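Local coordinates for hypothetical protein, similar to alpha-acetolactate decarboxylase (Staphylococcus aureus subsp. aureus, PDB 1XV2) that probably catalyses the decarboxylation of alpha-acetolactate to acetoin, as a zinc-containing relative of the alpha-acetolactate decarboxylases, at residues G119-M124 with I177-D182; D96-Q101 with L191-D196; E61-I66 with P147-Q152. All coordinates share one frame; numbering follows the deposited sequence.

Interaction 1. Residues G119-M124 with I177-D182. With ZN (zinc ion), chain E.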
loop_
_atom_site.group_PDB
_atom_site.type_symbol
_atom_site.label_atom_id
_atom_site.label_comp_id
_atom_site.label_asym_id
_atom_site.label_seq_id
_atom_site.Cartn_x
_atom_site.Cartn_y
_atom_site.Cartn_z
ATOM N N GLY A 119 -15.178 -15.467 22.113
ATOM C CA GLY A 119 -15.405 -16.032 23.431
ATOM C C GLY A 119 -16.098 -15.039 24.343
ATOM O O GLY A 119 -16.912 -14.232 23.887
ATOM N N THR A 120 -15.777 -15.091 25.632
ATOM C CA THR A 120 -16.372 -14.180 26.600
ATOM C C THR A 120 -15.404 -13.051 26.957
ATOM O O THR A 120 -14.199 -13.262 27.080
ATOM C CB THR A 120 -16.770 -14.924 27.889
ATOM O OG1 THR A 120 -15.627 -15.606 28.419
ATOM C CG2 THR A 120 -17.873 -15.935 27.602
ATOM N N PHE A 121 -15.940 -11.848 27.116
ATOM C CA PHE A 121 -15.124 -10.690 27.452
ATOM C C PHE A 121 -15.597 -10.079 28.751
ATOM O O PHE A 121 -16.775 -9.744 28.892
ATOM C CB PHE A 121 -15.213 -9.649 26.340
ATOM C CG PHE A 121 -14.633 -10.114 25.040
ATOM C CD1 PHE A 121 -13.283 -9.921 24.757
ATOM C CD2 PHE A 121 -15.427 -10.781 24.112
ATOM C CE1 PHE A 121 -12.731 -10.387 23.563
ATOM C CE2 PHE A 121 -14.882 -11.251 22.916
ATOM C CZ PHE A 121 -13.532 -11.053 22.642
ATOM N N LYS A 122 -14.679 -9.941 29.702
ATOM C CA LYS A 122 -15.009 -9.358 30.995
ATOM C C LYS A 122 -15.415 -7.912 30.788
ATOM O O LYS A 122 -16.325 -7.410 31.443
ATOM C CB LYS A 122 -13.802 -9.413 31.934
ATOM C CG LYS A 122 -13.206 -10.793 32.089
ATOM C CD LYS A 122 -12.141 -10.820 33.175
ATOM C CE LYS A 122 -12.753 -10.564 34.543
ATOM N NZ LYS A 122 -11.759 -10.737 35.643
ATOM N N HIS A 123 -14.731 -7.246 29.864
ATOM C CA HIS A 123 -15.008 -5.850 29.566
ATOM C C HIS A 123 -14.892 -5.582 28.065
ATOM O O HIS A 123 -14.011 -6.114 27.400
ATOM C CB HIS A 123 -14.026 -4.962 30.338
ATOM C CG HIS A 123 -14.174 -3.499 30.057
ATOM N ND1 HIS A 123 -15.354 -2.815 30.260
ATOM C CD2 HIS A 123 -13.282 -2.584 29.607
ATOM C CE1 HIS A 123 -15.181 -1.542 29.946
ATOM N NE2 HIS A 123 -13.933 -1.376 29.549
HETATM N N MSE A 124 -15.798 -4.769 27.536
HETATM C CA MSE A 124 -15.781 -4.416 26.121
HETATM C C MSE A 124 -16.140 -2.940 26.021
HETATM O O MSE A 124 -17.116 -2.491 26.617
HETATM C CB MSE A 124 -16.786 -5.277 25.336
HETATM C CG MSE A 124 -16.840 -5.003 23.832
HETATM SE SE MSE A 124 -15.150 -5.136 22.892
HETATM C CE MSE A 124 -14.840 -7.037 23.053
ATOM N N ILE A 177 -9.576 -3.179 15.091
ATOM C CA ILE A 177 -10.560 -4.220 15.341
ATOM C C ILE A 177 -11.960 -3.734 15.677
ATOM O O ILE A 177 -12.139 -2.698 16.321
ATOM C CB ILE A 177 -10.101 -5.114 16.506
ATOM C CG1 ILE A 177 -9.685 -4.235 17.690
ATOM C CG2 ILE A 177 -8.937 -5.995 16.072
ATOM C CD1 ILE A 177 -9.385 -5.004 18.963
ATOM N N HIS A 178 -12.946 -4.511 15.245
ATOM C CA HIS A 178 -14.349 -4.218 15.509
ATOM C C HIS A 178 -14.912 -5.411 16.268
ATOM O O HIS A 178 -14.351 -6.504 16.212
ATOM C CB HIS A 178 -15.131 -4.028 14.207
ATOM C CG HIS A 178 -14.866 -2.722 13.522
ATOM N ND1 HIS A 178 -15.539 -2.330 12.384
ATOM C CD2 HIS A 178 -14.007 -1.718 13.814
ATOM C CE1 HIS A 178 -15.106 -1.140 12.006
ATOM N NE2 HIS A 178 -14.177 -0.747 12.857
ATOM N N PHE A 179 -16.025 -5.198 16.962
ATOM C CA PHE A 179 -16.658 -6.253 17.743
ATOM C C PHE A 179 -18.137 -6.412 17.402
ATOM O O PHE A 179 -18.805 -5.456 17.013
ATOM C CB PHE A 179 -16.519 -5.934 19.237
ATOM C CG PHE A 179 -17.206 -6.921 20.141
ATOM C CD1 PHE A 179 -16.617 -8.148 20.430
ATOM C CD2 PHE A 179 -18.444 -6.621 20.705
ATOM C CE1 PHE A 179 -17.251 -9.067 21.274
ATOM C CE2 PHE A 179 -19.087 -7.529 21.548
ATOM C CZ PHE A 179 -18.485 -8.757 21.833
ATOM N N ALA A 180 -18.631 -7.636 17.554
ATOM C CA ALA A 180 -20.035 -7.960 17.328
ATOM C C ALA A 180 -20.381 -9.064 18.319
ATOM O O ALA A 180 -19.748 -10.122 18.325
ATOM C CB ALA A 180 -20.268 -8.442 15.890
ATOM N N ASP A 181 -21.373 -8.812 19.166
ATOM C CA ASP A 181 -21.773 -9.795 20.161
ATOM C C ASP A 181 -22.646 -10.879 19.535
ATOM O O ASP A 181 -23.301 -10.654 18.516
ATOM C CB ASP A 181 -22.497 -9.106 21.330
ATOM C CG ASP A 181 -23.946 -8.753 21.016
ATOM O OD1 ASP A 181 -24.262 -8.435 19.846
ATOM O OD2 ASP A 181 -24.769 -8.777 21.962
ATOM N N ASP A 182 -22.626 -12.061 20.145
ATOM C CA ASP A 182 -23.400 -13.203 19.670
ATOM C C ASP A 182 -24.863 -12.861 19.439
ATOM O O ASP A 182 -25.470 -13.343 18.484
ATOM C CB ASP A 182 -23.286 -14.359 20.666
ATOM C CG ASP A 182 -21.988 -15.135 20.511
ATOM O OD1 ASP A 182 -20.961 -14.522 20.144
ATOM O OD2 ASP A 182 -21.990 -16.359 20.765
HETATM ZN ZN ZN E . -12.923 1.123 12.740
HETATM O O HOH W 1 -14.540 2.936 12.712
HETATM O O HOH W 2 -12.136 3.349 11.898
HETATM O O HOH W 3 -13.651 2.078 10.572
#
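Phe121 and, three residues later, Met124 close on a single ring, that of Phe179, inside the curled antiparallel sheet of this fold, where a T-shaped aromatic pair and a Met-aromatic contact share one partner. Strands 120-127 and 174-181 are not direct neighbours; both pair with 154-163 and with 187-195, so side chains bridge the interval between them. Phe121 supplies the first half. Its ring receives the edge of Phe179 in an offset edge-to-face arrangement, with centroids 5.5 Å apart and planes at 85°. The closest approach is Phe121 CE2 to Phe179 CE1, 3.6 Å, while Ile158 of strand 154-163 touches both rings. Next along the chain, Lys122 and His123 together face Glu194 in a classic beta bulge. The extra residue shifts the alternation of the strand, which explains how positions 121 and 124 can point to the same partner. Met124, present as selenomethionine, supplies the second half. Bends at chi2 (55°) and chi3 (68°) fold its chain back on itself, laying both SE and CE over one face of Phe179. The selenium stands 4.3 Å from the centroid of the Phe179 ring, and the methyl CE makes a CH-pi contact at 3.7 Å from that same centroid. CE also lies over a face of Phe121, filling the angle between the two nearly perpendicular rings. Strand alternation gives the far side of 174-181 another task: His178, the residue before Phe179, points away from this apolar cluster and ligates zinc with His176, His189 and three waters. The orientation of its imidazole is consistent with positioning from the second shell: His178 ND1 is hydrogen-bonded to Val49 O while His178 NE2 binds the metal.

Interaction 2. Residues D96-Q101 with L191-D196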
loop_
_atom_site.group_PDB
_atom_site.type_symbol
_atom_site.label_atom_id
_atom_site.label_comp_id
_atom_site.label_asym_id
_atom_site.label_seq_id
_atom_site.Cartn_x
_atom_site.Cartn_y
_atom_site.Cartn_z
ATOM N N ASP A 96 -3.908 -4.718 26.122
ATOM C CA ASP A 96 -2.469 -4.632 25.859
ATOM C C ASP A 96 -1.792 -5.998 25.898
ATOM O O ASP A 96 -0.955 -6.311 25.047
ATOM C CB ASP A 96 -1.772 -3.729 26.880
ATOM C CG ASP A 96 -2.149 -2.275 26.734
ATOM O OD1 ASP A 96 -2.449 -1.843 25.602
ATOM O OD2 ASP A 96 -2.127 -1.556 27.756
ATOM N N ASP A 97 -2.144 -6.801 26.898
ATOM C CA ASP A 97 -1.554 -8.127 27.052
ATOM C C ASP A 97 -2.005 -9.078 25.950
ATOM O O ASP A 97 -1.262 -9.979 25.558
ATOM C CB ASP A 97 -1.901 -8.713 28.424
ATOM C CG ASP A 97 -1.154 -8.029 29.556
ATOM O OD1 ASP A 97 -0.281 -7.181 29.268
ATOM O OD2 ASP A 97 -1.431 -8.347 30.734
ATOM N N VAL A 98 -3.225 -8.874 25.457
ATOM C CA VAL A 98 -3.759 -9.709 24.387
ATOM C C VAL A 98 -3.032 -9.362 23.098
ATOM O O VAL A 98 -2.667 -10.249 22.333
ATOM C CB VAL A 98 -5.280 -9.496 24.188
ATOM C CG1 VAL A 98 -5.739 -10.153 22.884
ATOM C CG2 VAL A 98 -6.040 -10.097 25.358
ATOM N N PHE A 99 -2.814 -8.070 22.862
ATOM C CA PHE A 99 -2.109 -7.641 21.659
ATOM C C PHE A 99 -0.662 -8.128 21.697
ATOM O O PHE A 99 -0.101 -8.520 20.676
ATOM C CB PHE A 99 -2.124 -6.114 21.522
ATOM C CG PHE A 99 -3.450 -5.540 21.094
ATOM C CD1 PHE A 99 -4.364 -6.302 20.373
ATOM C CD2 PHE A 99 -3.761 -4.211 21.368
ATOM C CE1 PHE A 99 -5.573 -5.749 19.928
ATOM C CE2 PHE A 99 -4.965 -3.645 20.927
ATOM C CZ PHE A 99 -5.871 -4.416 20.205
ATOM N N ALA A 100 -0.055 -8.098 22.879
ATOM C CA ALA A 100 1.331 -8.543 23.025
ATOM C C ALA A 100 1.447 -10.018 22.656
ATOM O O ALA A 100 2.460 -10.447 22.110
ATOM C CB ALA A 100 1.811 -8.317 24.460
ATOM N N GLN A 101 0.407 -10.791 22.958
ATOM C CA GLN A 101 0.401 -12.214 22.633
ATOM C C GLN A 101 0.318 -12.386 21.118
ATOM O O GLN A 101 1.064 -13.169 20.526
ATOM C CB GLN A 101 -0.790 -12.917 23.301
ATOM C CG GLN A 101 -0.719 -12.946 24.822
ATOM C CD GLN A 101 0.539 -13.635 25.332
ATOM O OE1 GLN A 101 0.776 -14.806 25.043
ATOM N NE2 GLN A 101 1.350 -12.906 26.092
ATOM N N LEU A 191 -12.238 0.081 21.350
ATOM C CA LEU A 191 -11.321 1.063 21.926
ATOM C C LEU A 191 -10.548 0.406 23.059
ATOM O O LEU A 191 -9.409 0.769 23.342
ATOM C CB LEU A 191 -12.090 2.264 22.484
ATOM C CG LEU A 191 -12.847 3.151 21.497
ATOM C CD1 LEU A 191 -13.547 4.274 22.258
ATOM C CD2 LEU A 191 -11.874 3.721 20.473
ATOM N N ASP A 192 -11.180 -0.566 23.705
ATOM C CA ASP A 192 -10.554 -1.274 24.813
ATOM C C ASP A 192 -11.372 -2.518 25.141
ATOM O O ASP A 192 -12.563 -2.590 24.819
ATOM C CB ASP A 192 -10.467 -0.342 26.030
ATOM C CG ASP A 192 -9.727 -0.961 27.204
ATOM O OD1 ASP A 192 -8.824 -1.796 26.988
ATOM O OD2 ASP A 192 -10.041 -0.589 28.354
ATOM N N PHE A 193 -10.726 -3.502 25.764
ATOM C CA PHE A 193 -11.408 -4.732 26.140
ATOM C C PHE A 193 -10.568 -5.590 27.078
ATOM O O PHE A 193 -9.357 -5.399 27.214
ATOM C CB PHE A 193 -11.774 -5.544 24.889
ATOM C CG PHE A 193 -10.592 -6.150 24.189
ATOM C CD1 PHE A 193 -10.221 -7.469 24.435
ATOM C CD2 PHE A 193 -9.836 -5.398 23.297
ATOM C CE1 PHE A 193 -9.113 -8.029 23.800
ATOM C CE2 PHE A 193 -8.726 -5.949 22.658
ATOM C CZ PHE A 193 -8.364 -7.267 22.910
ATOM N N GLU A 194 -11.237 -6.531 27.734
ATOM C CA GLU A 194 -10.579 -7.456 28.642
ATOM C C GLU A 194 -11.185 -8.831 28.391
ATOM O O GLU A 194 -12.395 -9.018 28.533
ATOM C CB GLU A 194 -10.803 -7.032 30.095
ATOM C CG GLU A 194 -10.280 -8.031 31.117
ATOM C CD GLU A 194 -10.316 -7.489 32.537
ATOM O OE1 GLU A 194 -11.401 -7.049 32.979
ATOM O OE2 GLU A 194 -9.261 -7.507 33.211
ATOM N N VAL A 195 -10.351 -9.788 28.002
ATOM C CA VAL A 195 -10.836 -11.133 27.727
ATOM C C VAL A 195 -11.031 -11.963 28.991
ATOM O O VAL A 195 -10.261 -11.853 29.944
ATOM C CB VAL A 195 -9.871 -11.899 26.799
ATOM C CG1 VAL A 195 -9.765 -11.188 25.458
ATOM C CG2 VAL A 195 -8.497 -12.019 27.459
ATOM N N ASP A 196 -12.084 -12.774 29.003
ATOM C CA ASP A 196 -12.344 -13.657 30.130
ATOM C C ASP A 196 -11.799 -14.999 29.671
ATOM O O ASP A 196 -10.829 -15.517 30.220
ATOM C CB ASP A 196 -13.844 -13.787 30.405
ATOM C CG ASP A 196 -14.137 -14.654 31.622
ATOM O OD1 ASP A 196 -13.482 -15.705 31.783
ATOM O OD2 ASP A 196 -15.026 -14.292 32.416
#
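The helical hydrogen bond from Ala100 N to Asp96 O, 3.0 Å long, closes the turn from which Val98 and Phe99 reach Phe193 and Val195. No hydrogen bond crosses to the strand; the contact between them is apolar. Val98 divides its branches between two partners. Its CG1 meets the edge of the Phe193 ring near the ring plane, 3.9 Å from Phe193 CZ, whereas Val98 CG2 packs methyl against methyl on Val195 CG2 at 3.8 Å. Phe193 takes the crowded position between its own backbone N and carbonyl carbon (chi1 70°), and this lifts the ring from the strand so that its rim meets the helix. The neighbouring part of that rim serves Phe99: Phe193 CE2 comes within 4.1 Å of Phe99 CZ, and the rings form an offset edge-to-face pair with planes at 73°, the edge of Phe193 directed at the face of Phe99. Phe175 stacks on Phe99, and Ile177 touches both Phe99 and Phe193, extending the cluster toward strand 174-181. Helix 95-105 follows directly from strand 86-94, itself a partner of 187-195. The chain thus turns back over its own sheet, and the short axes approach to 8.8 Å at an angle of 77°: a helix laid almost crosswise over an antiparallel sheet, with an aromatic and valine core between.

Interaction 3. Residues E61-I66 with P147-Q152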
loop_
_atom_site.group_PDB
_atom_site.type_symbol
_atom_site.label_atom_id
_atom_site.label_comp_id
_atom_site.label_asym_id
_atom_site.label_seq_id
_atom_site.Cartn_x
_atom_site.Cartn_y
_atom_site.Cartn_z
ATOM N N GLU A 61 -24.578 4.990 15.501
ATOM C CA GLU A 61 -24.566 5.941 16.605
ATOM C C GLU A 61 -25.833 5.936 17.452
ATOM O O GLU A 61 -25.868 6.548 18.518
ATOM C CB GLU A 61 -24.358 7.343 16.038
ATOM C CG GLU A 61 -25.457 7.740 15.056
ATOM C CD GLU A 61 -25.098 8.939 14.210
ATOM O OE1 GLU A 61 -24.827 10.011 14.781
ATOM O OE2 GLU A 61 -25.091 8.809 12.967
ATOM N N HIS A 62 -26.870 5.255 16.975
ATOM C CA HIS A 62 -28.141 5.202 17.692
ATOM C C HIS A 62 -28.368 3.863 18.381
ATOM O O HIS A 62 -29.507 3.489 18.660
ATOM C CB HIS A 62 -29.292 5.483 16.724
ATOM C CG HIS A 62 -29.138 6.763 15.965
ATOM N ND1 HIS A 62 -29.015 7.986 16.587
ATOM C CD2 HIS A 62 -29.059 7.006 14.635
ATOM C CE1 HIS A 62 -28.863 8.928 15.674
ATOM N NE2 HIS A 62 -28.886 8.360 14.482
ATOM N N LYS A 63 -27.281 3.142 18.644
ATOM C CA LYS A 63 -27.348 1.846 19.309
ATOM C C LYS A 63 -28.088 0.784 18.502
ATOM O O LYS A 63 -28.427 -0.276 19.023
ATOM C CB LYS A 63 -28.003 1.993 20.683
ATOM C CG LYS A 63 -27.297 2.981 21.585
ATOM C CD LYS A 63 -27.952 3.039 22.952
ATOM C CE LYS A 63 -27.212 3.992 23.872
ATOM N NZ LYS A 63 -27.770 3.950 25.250
ATOM N N GLU A 64 -28.338 1.067 17.229
ATOM C CA GLU A 64 -29.022 0.110 16.373
ATOM C C GLU A 64 -27.984 -0.891 15.867
ATOM O O GLU A 64 -26.802 -0.569 15.767
ATOM C CB GLU A 64 -29.689 0.843 15.207
ATOM C CG GLU A 64 -30.538 2.021 15.666
ATOM C CD GLU A 64 -31.288 2.697 14.534
ATOM O OE1 GLU A 64 -30.685 2.916 13.462
ATOM O OE2 GLU A 64 -32.479 3.023 14.722
ATOM N N PHE A 65 -28.422 -2.107 15.567
ATOM C CA PHE A 65 -27.517 -3.141 15.081
ATOM C C PHE A 65 -28.300 -4.027 14.125
ATOM O O PHE A 65 -29.274 -4.662 14.524
ATOM C CB PHE A 65 -26.996 -3.976 16.256
ATOM C CG PHE A 65 -25.837 -4.875 15.907
ATOM C CD1 PHE A 65 -24.548 -4.564 16.330
ATOM C CD2 PHE A 65 -26.035 -6.033 15.161
ATOM C CE1 PHE A 65 -23.471 -5.396 16.016
ATOM C CE2 PHE A 65 -24.966 -6.870 14.841
ATOM C CZ PHE A 65 -23.681 -6.551 15.270
ATOM N N ILE A 66 -27.882 -4.072 12.865
ATOM C CA ILE A 66 -28.590 -4.881 11.880
ATOM C C ILE A 66 -27.688 -5.522 10.828
ATOM O O ILE A 66 -26.508 -5.187 10.711
ATOM C CB ILE A 66 -29.672 -4.032 11.151
ATOM C CG1 ILE A 66 -29.053 -2.761 10.564
ATOM C CG2 ILE A 66 -30.769 -3.635 12.127
ATOM C CD1 ILE A 66 -28.156 -2.987 9.370
ATOM N N PRO A 147 -20.247 8.404 19.973
ATOM C CA PRO A 147 -20.832 7.849 21.188
ATOM C C PRO A 147 -19.996 6.604 21.508
ATOM O O PRO A 147 -19.365 6.024 20.617
ATOM C CB PRO A 147 -22.257 7.518 20.762
ATOM C CG PRO A 147 -22.088 7.124 19.336
ATOM C CD PRO A 147 -21.129 8.178 18.814
ATOM N N GLU A 148 -19.970 6.213 22.774
ATOM C CA GLU A 148 -19.215 5.043 23.195
ATOM C C GLU A 148 -20.085 4.227 24.138
ATOM O O GLU A 148 -20.810 4.783 24.961
ATOM C CB GLU A 148 -17.919 5.473 23.895
ATOM C CG GLU A 148 -16.849 6.032 22.946
ATOM C CD GLU A 148 -15.666 6.667 23.677
ATOM O OE1 GLU A 148 -15.262 6.141 24.738
ATOM O OE2 GLU A 148 -15.132 7.686 23.183
ATOM N N GLU A 149 -20.026 2.909 24.002
ATOM C CA GLU A 149 -20.821 2.026 24.840
ATOM C C GLU A 149 -19.936 0.904 25.368
ATOM O O GLU A 149 -19.123 0.334 24.633
ATOM C CB GLU A 149 -21.990 1.438 24.039
ATOM C CG GLU A 149 -23.302 1.351 24.820
ATOM C CD GLU A 149 -24.384 0.573 24.078
ATOM O OE1 GLU A 149 -24.619 0.860 22.882
ATOM O OE2 GLU A 149 -25.005 -0.324 24.692
ATOM N N LYS A 150 -20.101 0.596 26.649
ATOM C CA LYS A 150 -19.326 -0.452 27.296
ATOM C C LYS A 150 -20.236 -1.565 27.788
ATOM O O LYS A 150 -21.395 -1.327 28.128
ATOM C CB LYS A 150 -18.557 0.123 28.487
ATOM C CG LYS A 150 -17.725 1.355 28.165
ATOM C CD LYS A 150 -17.017 1.872 29.408
ATOM C CE LYS A 150 -16.324 3.201 29.143
ATOM N NZ LYS A 150 -15.749 3.772 30.396
ATOM N N ARG A 151 -19.704 -2.781 27.823
ATOM C CA ARG A 151 -20.453 -3.934 28.302
ATOM C C ARG A 151 -19.526 -4.773 29.172
ATOM O O ARG A 151 -18.310 -4.583 29.152
ATOM C CB ARG A 151 -20.970 -4.774 27.128
ATOM C CG ARG A 151 -22.019 -4.083 26.270
ATOM C CD ARG A 151 -23.282 -3.773 27.063
ATOM N NE ARG A 151 -24.308 -3.169 26.215
ATOM C CZ ARG A 151 -25.033 -3.831 25.317
ATOM N NH1 ARG A 151 -24.860 -5.138 25.140
ATOM N NH2 ARG A 151 -25.922 -3.179 24.577
ATOM N N GLN A 152 -20.103 -5.697 29.934
ATOM C CA GLN A 152 -19.323 -6.562 30.816
ATOM C C GLN A 152 -19.790 -8.008 30.684
ATOM O O GLN A 152 -20.988 -8.272 30.560
ATOM C CB GLN A 152 -19.485 -6.114 32.272
ATOM C CG GLN A 152 -19.148 -4.655 32.524
ATOM C CD GLN A 152 -19.521 -4.205 33.928
ATOM O OE1 GLN A 152 -19.317 -3.047 34.298
ATOM N NE2 GLN A 152 -20.072 -5.122 34.718
#
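Pro147 and Glu61 touch where two sheets of the fold come together at the surface: the loop leading into strand 65-67, at the margin of the mixed sheet, runs beside strand 148-151 of the curled antiparallel one. The proline ring, puckered C-gamma endo, sets its CG 3.9 Å from Glu61 CA and 4.0 Å from Glu61 CB. Glu61 is turned to chi1 60°, which carries its extended chain away from the proline. Its CG comes over the centre of the His62 ring, and OE2 is hydrogen-bonded to Ala131 N. Lys63, whose backbone adopts the left-handed conformation, stretches its side chain fully and crosses Glu149 at about a right angle. The methylenes do the touching, with Lys63 CG 3.7 Å from Glu149 OE1. The ammonium runs past, Lys63 NZ remaining 5.0 Å from Glu149 OE1, too far for a salt bridge, though the opposite charges probably still attract weakly. Glu149, its chi1 off the staggered positions at -140°, holds its carboxylate between Lys63 and Arg151, the next residue on the same strand face: Arg151 NH2 makes a salt bridge of 3.0 Å to the syn side of Glu149 OE2, 26° out of the carboxylate plane.

Burial grades the chemistry of the three contacts. None has a hydrogen bond across it: interactions 1 and 2 are buried apolar packing, interaction 3 is surface aliphatic contact beside charged groups whose salt bridge lies within one segment. All three reach the curled antiparallel sheet. Interactions 1 and 2 are stitched together by probable hydrogen bonds between Glu194 N and His123 O and between Asp196 N and Thr120 O, interactions 1 and 3 by a probable bond between Arg151 N and Met124 O. Interaction 1 joins strands within the sheet, interaction 2 adds a helix, and interaction 3 reaches the loop leading into strand 65-67 at the edge of the mixed sheet. Only interaction 1 includes a zinc ligand.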